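Local coordinates for serpin 2 (PDB 3PZF), which inhibits the clip-domain serine proteases CLIPB9, CLIPB10 and CLIPB4 and so restrains melanization in the mosquito hemolymph, at residues I50-I55 / R72-V77; Y56-T61 / A313-L318; Y191-V196 / Q214-N219. All blocks are in the same frame, centred on the assembly; numbering follows the deposited sequence.

Overall arrangement
Helix 45-58 comes first along the chain and serves two of the contacts. Its 50-55 part meets 72-77 in interaction 1, closing a short loop that leads through helix 69-73. Its C-terminal end, within 56-61, waits some 250 residues for 313-318 in interaction 2, so the two contacts cross in sequence; their centres are about 11 Å apart, and Leu74 CD1 packs 3.6 Å from Tyr56 CA. Interaction 3 opens and closes between the halves of interaction 2, on the other side of the chain's centre, about 50 Å from it between centres. There the loop 191-196 after strand 177-188 folds back on strand 211-227, next to the hinge region.

Interaction 1: I50-I55 / R72-V77; sequences ILLTLI and RELSSV
Leu74 and Val77 are two bumps on the segment 72-77, which leaves helix 69-73, and Leu52 is the ridge of helix 45-58 that rises between them. One methyl of Leu52, CD2, meets Leu74 CD2 at 4.1 Å; the other, CD1, meets Val77 CG2 at 4.0 Å. Each branch of the leucine fork therefore has its own partner. The side chains of Leu52 and Leu74 pass one another at a slant, whereas Leu52 and Val77 cross at about a right angle.

The second branch of Leu74 enters a shallow hollow further along the helix, between Leu52 O, 3.8 Å from Leu74 CD1, and Ile55 CG2, 4.3 Å from the same methyl. Val77 fills the neighbouring hollow, between Leu52 and Thr53. Its CG1 sits 4.2 Å from Leu52 CB and 3.2 Å from Thr53 OG1. The threonine oxygen is not left to the methyl alone, since it is hydrogen-bonded to Lys49 O one turn back in its own helix. No hydrogen bond crosses between 50-55 and 72-77, so the contact is held by shape and apolar packing. Leu74 leaves helical geometry just after helix 69-73, and the chain past it brings Val77 round to the same side, while Ser75 and Ser76 face solvent.

In serpin terms this is structural packing of helix B (45-58), buried behind the large sheet, against the end of helix C (69-73). Helix 83-98, helix D, borders the contact, with Tyr90 touching Thr53 and its hydroxyl hydrogen-bonded to Val77 O. Ile305 packs on Leu52 and Ile308 on Ile55. Leu51 and Leu54 lie against strand 105-115, so helix 45-58 is sandwiched between that strand and residues 72-77.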
loop_
_atom_site.group_PDB
_atom_site.type_symbol
_atom_site.label_atom_id
_atom_site.label_comp_id
_atom_site.label_asym_id
_atom_site.label_seq_id
_atom_site.Cartn_x
_atom_site.Cartn_y
_atom_site.Cartn_z
ATOM N N ILE A 50 8.844 4.532 -2.317
ATOM C CA ILE A 50 10.003 4.630 -1.418
ATOM C C ILE A 50 11.111 3.616 -1.819
ATOM O O ILE A 50 12.308 3.966 -1.828
ATOM C CB ILE A 50 9.607 4.376 0.068
ATOM C CG1 ILE A 50 8.666 5.474 0.593
ATOM C CG2 ILE A 50 10.857 4.332 0.952
ATOM C CD1 ILE A 50 9.221 6.858 0.473
ATOM N N LEU A 51 10.723 2.381 -2.110
ATOM C CA LEU A 51 11.691 1.334 -2.494
ATOM C C LEU A 51 12.424 1.727 -3.760
ATOM O O LEU A 51 13.646 1.583 -3.882
ATOM C CB LEU A 51 10.978 -0.011 -2.761
ATOM C CG LEU A 51 10.185 -0.542 -1.581
ATOM C CD1 LEU A 51 9.615 -1.955 -1.868
ATOM C CD2 LEU A 51 11.114 -0.558 -0.378
ATOM N N LEU A 52 11.657 2.195 -4.727
ATOM C CA LEU A 52 12.223 2.635 -5.996
ATOM C C LEU A 52 13.149 3.824 -5.811
ATOM O O LEU A 52 14.174 3.899 -6.468
ATOM C CB LEU A 52 11.121 2.979 -6.990
ATOM C CG LEU A 52 10.246 1.788 -7.408
ATOM C CD1 LEU A 52 9.087 2.285 -8.287
ATOM C CD2 LEU A 52 11.103 0.761 -8.141
ATOM N N THR A 53 12.804 4.736 -4.905
ATOM C CA THR A 53 13.647 5.903 -4.674
ATOM C C THR A 53 14.917 5.467 -3.943
ATOM O O THR A 53 15.993 5.964 -4.245
ATOM C CB THR A 53 12.904 7.001 -3.912
ATOM O OG1 THR A 53 11.713 7.340 -4.641
ATOM C CG2 THR A 53 13.811 8.303 -3.783
ATOM N N LEU A 54 14.834 4.486 -3.042
ATOM C CA LEU A 54 16.097 3.988 -2.414
ATOM C C LEU A 54 17.017 3.381 -3.460
ATOM O O LEU A 54 18.239 3.534 -3.408
ATOM C CB LEU A 54 15.788 2.973 -1.325
ATOM C CG LEU A 54 15.270 3.612 -0.022
ATOM C CD1 LEU A 54 14.523 2.560 0.790
ATOM C CD2 LEU A 54 16.419 4.253 0.817
ATOM N N ILE A 55 16.442 2.684 -4.414
ATOM C CA ILE A 55 17.233 2.080 -5.459
ATOM C C ILE A 55 17.820 3.158 -6.351
ATOM O O ILE A 55 18.992 3.063 -6.755
ATOM C CB ILE A 55 16.401 1.076 -6.279
ATOM C CG1 ILE A 55 16.094 -0.150 -5.407
ATOM C CG2 ILE A 55 17.156 0.676 -7.538
ATOM C CD1 ILE A 55 15.076 -1.151 -6.023
ATOM N N ARG A 72 16.340 7.110 -15.918
ATOM C CA ARG A 72 15.221 7.453 -16.785
ATOM C C ARG A 72 13.935 6.769 -16.370
ATOM O O ARG A 72 12.890 7.405 -16.316
ATOM C CB ARG A 72 15.547 7.087 -18.237
ATOM N N GLU A 73 14.006 5.471 -16.079
ATOM C CA GLU A 73 12.806 4.679 -15.798
ATOM C C GLU A 73 12.233 4.978 -14.417
ATOM O O GLU A 73 11.026 4.957 -14.235
ATOM C CB GLU A 73 13.095 3.173 -15.919
ATOM C CG GLU A 73 13.163 2.664 -17.354
ATOM C CD GLU A 73 13.681 1.238 -17.464
ATOM O OE1 GLU A 73 13.866 0.570 -16.421
ATOM O OE2 GLU A 73 13.906 0.785 -18.605
ATOM N N LEU A 74 13.094 5.244 -13.440
ATOM C CA LEU A 74 12.621 5.516 -12.087
ATOM C C LEU A 74 11.996 6.918 -12.024
ATOM O O LEU A 74 11.836 7.488 -10.946
ATOM C CB LEU A 74 13.774 5.375 -11.080
ATOM C CG LEU A 74 14.426 3.988 -11.029
ATOM C CD1 LEU A 74 15.571 3.881 -10.011
ATOM C CD2 LEU A 74 13.350 2.971 -10.729
ATOM N N SER A 75 11.604 7.441 -13.188
ATOM C CA SER A 75 11.298 8.862 -13.373
ATOM C C SER A 75 10.056 9.355 -12.660
ATOM O O SER A 75 10.116 10.333 -11.917
ATOM C CB SER A 75 11.110 9.163 -14.857
ATOM O OG SER A 75 9.880 8.630 -15.320
ATOM N N SER A 76 8.925 8.703 -12.913
ATOM C CA SER A 76 7.637 9.187 -12.426
ATOM C C SER A 76 7.515 9.055 -10.911
ATOM O O SER A 76 6.456 9.294 -10.328
ATOM C CB SER A 76 6.500 8.423 -13.096
ATOM O OG SER A 76 6.530 7.053 -12.733
ATOM N N VAL A 77 8.609 8.660 -10.285
ATOM C CA VAL A 77 8.665 8.500 -8.854
ATOM C C VAL A 77 9.601 9.533 -8.234
ATOM O O VAL A 77 9.488 9.860 -7.058
ATOM C CB VAL A 77 9.145 7.057 -8.531
ATOM C CG1 VAL A 77 10.050 7.018 -7.306
ATOM C CG2 VAL A 77 7.965 6.132 -8.399
#

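Interaction 2: Y56-T61 / A313-L318; sequences YEASDT and ASLPLL
Ala58 O, near the C-terminal end of helix 45-58, and Leu317 N form the hydrogen bond across this contact, 2.9 Å long with an N-H...O angle of 156°. The donor lies 29° from the carbonyl plane. The same oxygen also has a weak, bent CA-H...O contact with Leu315 CA at 3.4 Å, so the carbonyl ending the helix is wrapped by residues 315-317. These residues are held in shape by Leu318 N bonding to Leu315 O, a type I turn with Pro316 and Leu317 at its corners. Pro316 N lies close to Ala58 O but has no hydrogen to offer.

Apolar packing flanks this polar centre. Ala58 CB touches Leu318 CB, at 3.6 Å, and Leu315 CD2, at 3.7 Å, which approach it from directions about a quarter turn apart. The proline ring crosses Asp60 at about a right angle, its CG near Asp60 CB, although Asp60 is poorly ordered. Leu317 CG, anti to its own carbonyl carbon (chi1 -55°), lies 4.0 Å from Ala58 O. Leu317 CD1 lies against the helix end, 3.5 Å from Glu57 O and 3.6 Å from Ser59 O.

Helix 122-132 closes the buried side, its Tyr124 touching Ala58 and Leu318, while Leu318 is backbone-bonded to Ile121 just ahead of it. Glu57 turns to the same neighbourhood, its carboxylate hydrogen-bonded to Tyr132 and bridged to Arg87 of helix 83-98. The contact is structural packing that joins the long connection between helix 297-302 and strand 332-341 to the end of serpin helix B, 45-58.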
loop_
_atom_site.group_PDB
_atom_site.type_symbol
_atom_site.label_atom_id
_atom_site.label_comp_id
_atom_site.label_asym_id
_atom_site.label_seq_id
_atom_site.Cartn_x
_atom_site.Cartn_y
_atom_site.Cartn_z
ATOM N N TYR A 56 17.026 4.191 -6.636
ATOM C CA TYR A 56 17.524 5.379 -7.337
ATOM C C TYR A 56 18.721 6.010 -6.620
ATOM O O TYR A 56 19.733 6.294 -7.242
ATOM C CB TYR A 56 16.383 6.392 -7.508
ATOM C CG TYR A 56 16.733 7.599 -8.355
ATOM C CD1 TYR A 56 16.805 7.498 -9.735
ATOM C CD2 TYR A 56 16.955 8.835 -7.770
ATOM C CE1 TYR A 56 17.096 8.617 -10.513
ATOM C CE2 TYR A 56 17.258 9.953 -8.540
ATOM C CZ TYR A 56 17.322 9.832 -9.908
ATOM O OH TYR A 56 17.616 10.931 -10.688
ATOM N N GLU A 57 18.617 6.193 -5.305
ATOM C CA GLU A 57 19.696 6.765 -4.500
ATOM C C GLU A 57 20.963 5.896 -4.553
ATOM O O GLU A 57 22.088 6.423 -4.499
ATOM C CB GLU A 57 19.227 6.894 -3.040
ATOM C CG GLU A 57 18.202 8.038 -2.813
ATOM C CD GLU A 57 18.850 9.357 -2.401
ATOM O OE1 GLU A 57 20.102 9.546 -2.598
ATOM O OE2 GLU A 57 18.100 10.219 -1.876
ATOM N N ALA A 58 20.775 4.589 -4.687
ATOM C CA ALA A 58 21.920 3.652 -4.691
ATOM C C ALA A 58 22.601 3.603 -6.041
ATOM O O ALA A 58 23.731 3.140 -6.157
ATOM C CB ALA A 58 21.452 2.255 -4.339
ATOM N N SER A 59 21.903 4.056 -7.073
ATOM C CA SER A 59 22.433 3.993 -8.424
ATOM C C SER A 59 23.312 5.173 -8.793
ATOM O O SER A 59 23.045 6.326 -8.431
ATOM C CB SER A 59 21.298 3.916 -9.437
ATOM O OG SER A 59 21.805 4.230 -10.724
ATOM N N ASP A 60 24.358 4.871 -9.549
ATOM C CA ASP A 60 25.301 5.874 -10.021
ATOM C C ASP A 60 24.575 6.942 -10.826
ATOM O O ASP A 60 24.872 8.139 -10.736
ATOM C CB ASP A 60 26.335 5.203 -10.919
ATOM C CG ASP A 60 27.612 5.988 -11.005
ATOM O OD1 ASP A 60 27.901 6.742 -10.047
ATOM O OD2 ASP A 60 28.322 5.849 -12.025
ATOM N N THR A 61 23.624 6.469 -11.618
ATOM C CA THR A 61 22.835 7.289 -12.517
ATOM C C THR A 61 22.281 8.559 -11.875
ATOM O O THR A 61 22.164 9.592 -12.534
ATOM C CB THR A 61 21.639 6.472 -13.037
ATOM O OG1 THR A 61 21.218 6.996 -14.298
ATOM C CG2 THR A 61 20.471 6.506 -12.039
ATOM N N ALA A 313 22.401 -3.359 -14.335
ATOM C CA ALA A 313 22.102 -2.660 -13.091
ATOM C C ALA A 313 23.308 -2.700 -12.156
ATOM O O ALA A 313 24.068 -3.655 -12.143
ATOM C CB ALA A 313 20.879 -3.275 -12.400
ATOM N N SER A 314 23.452 -1.649 -11.365
ATOM C CA SER A 314 24.487 -1.577 -10.359
ATOM C C SER A 314 23.987 -0.707 -9.229
ATOM O O SER A 314 23.046 0.078 -9.389
ATOM C CB SER A 314 25.766 -0.963 -10.944
ATOM O OG SER A 314 25.481 0.343 -11.413
ATOM N N LEU A 315 24.625 -0.851 -8.078
ATOM C CA LEU A 315 24.243 -0.115 -6.888
ATOM C C LEU A 315 25.502 0.510 -6.264
ATOM O O LEU A 315 25.755 0.352 -5.077
ATOM C CB LEU A 315 23.595 -1.069 -5.887
ATOM C CG LEU A 315 22.278 -1.772 -6.281
ATOM C CD1 LEU A 315 22.004 -2.847 -5.232
ATOM C CD2 LEU A 315 21.123 -0.780 -6.387
ATOM N N PRO A 316 26.253 1.264 -7.053
ATOM C CA PRO A 316 27.581 1.720 -6.590
ATOM C C PRO A 316 27.563 2.697 -5.412
ATOM O O PRO A 316 28.610 2.880 -4.769
ATOM C CB PRO A 316 28.157 2.419 -7.822
ATOM C CG PRO A 316 26.928 2.860 -8.600
ATOM C CD PRO A 316 25.910 1.786 -8.383
ATOM N N LEU A 317 26.436 3.361 -5.155
ATOM C CA LEU A 317 26.387 4.283 -4.028
ATOM C C LEU A 317 25.878 3.588 -2.755
ATOM O O LEU A 317 25.926 4.168 -1.665
ATOM C CB LEU A 317 25.561 5.553 -4.363
ATOM C CG LEU A 317 25.989 6.341 -5.608
ATOM C CD1 LEU A 317 25.138 7.612 -5.792
ATOM C CD2 LEU A 317 27.486 6.711 -5.557
ATOM N N LEU A 318 25.426 2.333 -2.881
ATOM C CA LEU A 318 25.021 1.529 -1.729
ATOM C C LEU A 318 26.141 0.552 -1.379
ATOM O O LEU A 318 26.459 0.383 -0.225
ATOM C CB LEU A 318 23.733 0.729 -2.023
ATOM C CG LEU A 318 23.115 -0.200 -0.966
ATOM C CD1 LEU A 318 21.622 -0.493 -1.321
ATOM C CD2 LEU A 318 23.927 -1.520 -0.902
#

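Interaction 3: Y191-V196 / Q214-N219; sequences YPFPEV and QYMEQN
Met216 and Phe193 make a Met-aromatic contact beside the hinge region, in what is probably the breach of the serpin fold. Met216 SD lies over the ring face, 4.1 Å from the centroid, and CG lies over the same face as a CH-pi donor. That CG sits between its backbone N and carbonyl carbon (chi1 48°), as does the CG of Gln218. The thioether chain runs extended beyond CG and crosses the ring at about a right angle.

Gln218 covers the opposite face. Its NE2 stands 3.3 Å above the ring plane, over the centre, with the amide turned 73° to the ring. That nitrogen is gripped by Tyr191 O in a 3.0 Å hydrogen bond that is almost straight (171°); Tyr191 O lies in the plane of the amide, whereas the nitrogen sits well above the carbonyl's own plane. A water donates to both Gln218 OE1 and Pro192 O, so both ends of the amide are engaged and its rotation is fixed. Glu217 C lies at the ring's edge, 3.5 Å from Phe193 CD1, and Pro194 CD rests 3.2 Å from Glu217 O. Glu217 N donates to a water that also lies 2.7 Å from Pro194 O.

Strand 277-295 pairs with strand 211-227 on its backbone, at Met216 and Gln218, and Leu237 of strand 232-238 touches Phe193. Phe193 is also backbone-bonded to Glu343, immediately before the hinge residues Leu344 to Ala348 required for peptidase binding.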
loop_
_atom_site.group_PDB
_atom_site.type_symbol
_atom_site.label_atom_id
_atom_site.label_comp_id
_atom_site.label_asym_id
_atom_site.label_seq_id
_atom_site.Cartn_x
_atom_site.Cartn_y
_atom_site.Cartn_z
ATOM N N TYR A 191 -16.437 7.230 13.106
ATOM C CA TYR A 191 -17.847 6.840 13.263
ATOM C C TYR A 191 -17.925 5.304 13.281
ATOM O O TYR A 191 -18.026 4.669 12.250
ATOM C CB TYR A 191 -18.690 7.409 12.128
ATOM C CG TYR A 191 -18.620 8.928 12.078
ATOM C CD1 TYR A 191 -19.211 9.686 13.081
ATOM C CD2 TYR A 191 -17.913 9.578 11.078
ATOM C CE1 TYR A 191 -19.138 11.069 13.070
ATOM C CE2 TYR A 191 -17.834 10.974 11.061
ATOM C CZ TYR A 191 -18.451 11.700 12.057
ATOM O OH TYR A 191 -18.364 13.069 12.050
ATOM N N PRO A 192 -17.846 4.713 14.466
ATOM C CA PRO A 192 -17.793 3.237 14.485
ATOM C C PRO A 192 -19.172 2.651 14.173
ATOM O O PRO A 192 -20.189 3.317 14.437
ATOM C CB PRO A 192 -17.412 2.913 15.934
ATOM C CG PRO A 192 -17.807 4.135 16.729
ATOM C CD PRO A 192 -17.614 5.308 15.795
ATOM N N PHE A 193 -19.201 1.443 13.621
ATOM C CA PHE A 193 -20.472 0.719 13.428
ATOM C C PHE A 193 -21.014 0.120 14.704
ATOM O O PHE A 193 -20.251 -0.347 15.556
ATOM C CB PHE A 193 -20.251 -0.422 12.440
ATOM C CG PHE A 193 -19.880 0.047 11.058
ATOM C CD1 PHE A 193 -20.847 0.088 10.054
ATOM C CD2 PHE A 193 -18.592 0.466 10.764
ATOM C CE1 PHE A 193 -20.528 0.488 8.781
ATOM C CE2 PHE A 193 -18.258 0.878 9.483
ATOM C CZ PHE A 193 -19.243 0.913 8.486
ATOM N N PRO A 194 -22.352 0.076 14.836
ATOM C CA PRO A 194 -22.926 -0.711 15.929
ATOM C C PRO A 194 -22.459 -2.165 15.799
ATOM O O PRO A 194 -22.291 -2.647 14.679
ATOM C CB PRO A 194 -24.433 -0.623 15.679
ATOM C CG PRO A 194 -24.631 0.525 14.766
ATOM C CD PRO A 194 -23.383 0.669 13.961
ATOM N N GLU A 195 -22.221 -2.842 16.913
ATOM C CA GLU A 195 -21.831 -4.248 16.865
ATOM C C GLU A 195 -23.088 -5.125 16.906
ATOM O O GLU A 195 -23.906 -4.993 17.811
ATOM C CB GLU A 195 -20.900 -4.587 18.037
ATOM C CG GLU A 195 -19.498 -3.992 17.906
ATOM C CD GLU A 195 -18.665 -4.112 19.179
ATOM O OE1 GLU A 195 -17.419 -4.097 19.074
ATOM O OE2 GLU A 195 -19.250 -4.205 20.282
ATOM N N VAL A 196 -23.229 -5.994 15.905
ATOM C CA VAL A 196 -24.334 -6.954 15.837
ATOM C C VAL A 196 -23.756 -8.362 15.849
ATOM O O VAL A 196 -22.861 -8.671 15.059
ATOM C CB VAL A 196 -25.163 -6.760 14.548
ATOM C CG1 VAL A 196 -26.072 -7.956 14.295
ATOM C CG2 VAL A 196 -25.980 -5.458 14.627
ATOM N N GLN A 214 -19.631 -11.720 6.870
ATOM C CA GLN A 214 -20.176 -11.097 8.078
ATOM C C GLN A 214 -20.194 -9.606 7.858
ATOM O O GLN A 214 -19.170 -9.038 7.532
ATOM C CB GLN A 214 -19.276 -11.364 9.275
ATOM C CG GLN A 214 -19.181 -12.834 9.646
ATOM C CD GLN A 214 -18.615 -12.998 11.035
ATOM O OE1 GLN A 214 -19.296 -12.734 12.028
ATOM N NE2 GLN A 214 -17.357 -13.380 11.114
ATOM N N TYR A 215 -21.335 -8.963 8.079
ATOM C CA TYR A 215 -21.466 -7.558 7.688
ATOM C C TYR A 215 -21.645 -6.630 8.888
ATOM O O TYR A 215 -22.015 -7.059 9.979
ATOM C CB TYR A 215 -22.657 -7.403 6.752
ATOM C CG TYR A 215 -22.437 -7.931 5.337
ATOM C CD1 TYR A 215 -22.034 -7.073 4.306
ATOM C CD2 TYR A 215 -22.668 -9.294 5.036
ATOM C CE1 TYR A 215 -21.863 -7.533 3.004
ATOM C CE2 TYR A 215 -22.508 -9.773 3.745
ATOM C CZ TYR A 215 -22.122 -8.893 2.732
ATOM O OH TYR A 215 -21.951 -9.376 1.454
ATOM N N MET A 216 -21.364 -5.351 8.674
ATOM C CA MET A 216 -21.637 -4.317 9.666
ATOM C C MET A 216 -22.375 -3.204 8.938
ATOM O O MET A 216 -22.160 -3.018 7.750
ATOM C CB MET A 216 -20.341 -3.782 10.271
ATOM C CG MET A 216 -19.306 -3.432 9.260
ATOM S SD MET A 216 -17.736 -3.139 10.135
ATOM C CE MET A 216 -16.757 -2.570 8.781
ATOM N N GLU A 217 -23.282 -2.524 9.638
ATOM C CA GLU A 217 -24.206 -1.555 9.022
ATOM C C GLU A 217 -24.350 -0.361 9.928
ATOM O O GLU A 217 -24.456 -0.529 11.145
ATOM C CB GLU A 217 -25.598 -2.194 8.859
ATOM C CG GLU A 217 -25.578 -3.475 8.061
ATOM C CD GLU A 217 -26.930 -4.179 8.054
ATOM O OE1 GLU A 217 -27.971 -3.507 7.838
ATOM O OE2 GLU A 217 -26.941 -5.403 8.283
ATOM N N GLN A 218 -24.327 0.846 9.353
ATOM C CA GLN A 218 -24.746 2.020 10.115
ATOM C C GLN A 218 -25.367 3.080 9.233
ATOM O O GLN A 218 -25.215 3.038 8.016
ATOM C CB GLN A 218 -23.542 2.654 10.827
ATOM C CG GLN A 218 -22.571 3.366 9.898
ATOM C CD GLN A 218 -21.505 4.062 10.721
ATOM O OE1 GLN A 218 -21.806 5.017 11.405
ATOM N NE2 GLN A 218 -20.298 3.517 10.742
ATOM N N ASN A 219 -26.043 4.039 9.871
ATOM C CA ASN A 219 -26.456 5.287 9.235
ATOM C C ASN A 219 -25.511 6.383 9.684
ATOM O O ASN A 219 -25.268 6.539 10.881
ATOM C CB ASN A 219 -27.845 5.689 9.713
ATOM C CG ASN A 219 -28.896 4.722 9.281
ATOM O OD1 ASN A 219 -29.095 4.532 8.080
ATOM N ND2 ASN A 219 -29.592 4.100 10.249
HETATM O O HOH W 1 -21.129 6.212 14.318
HETATM O O HOH W 2 -23.236 -3.507 12.354
HETATM O O HOH W 3 -21.815 -5.891 13.170
HETATM O O HOH W 4 -21.244 -8.951 12.099
#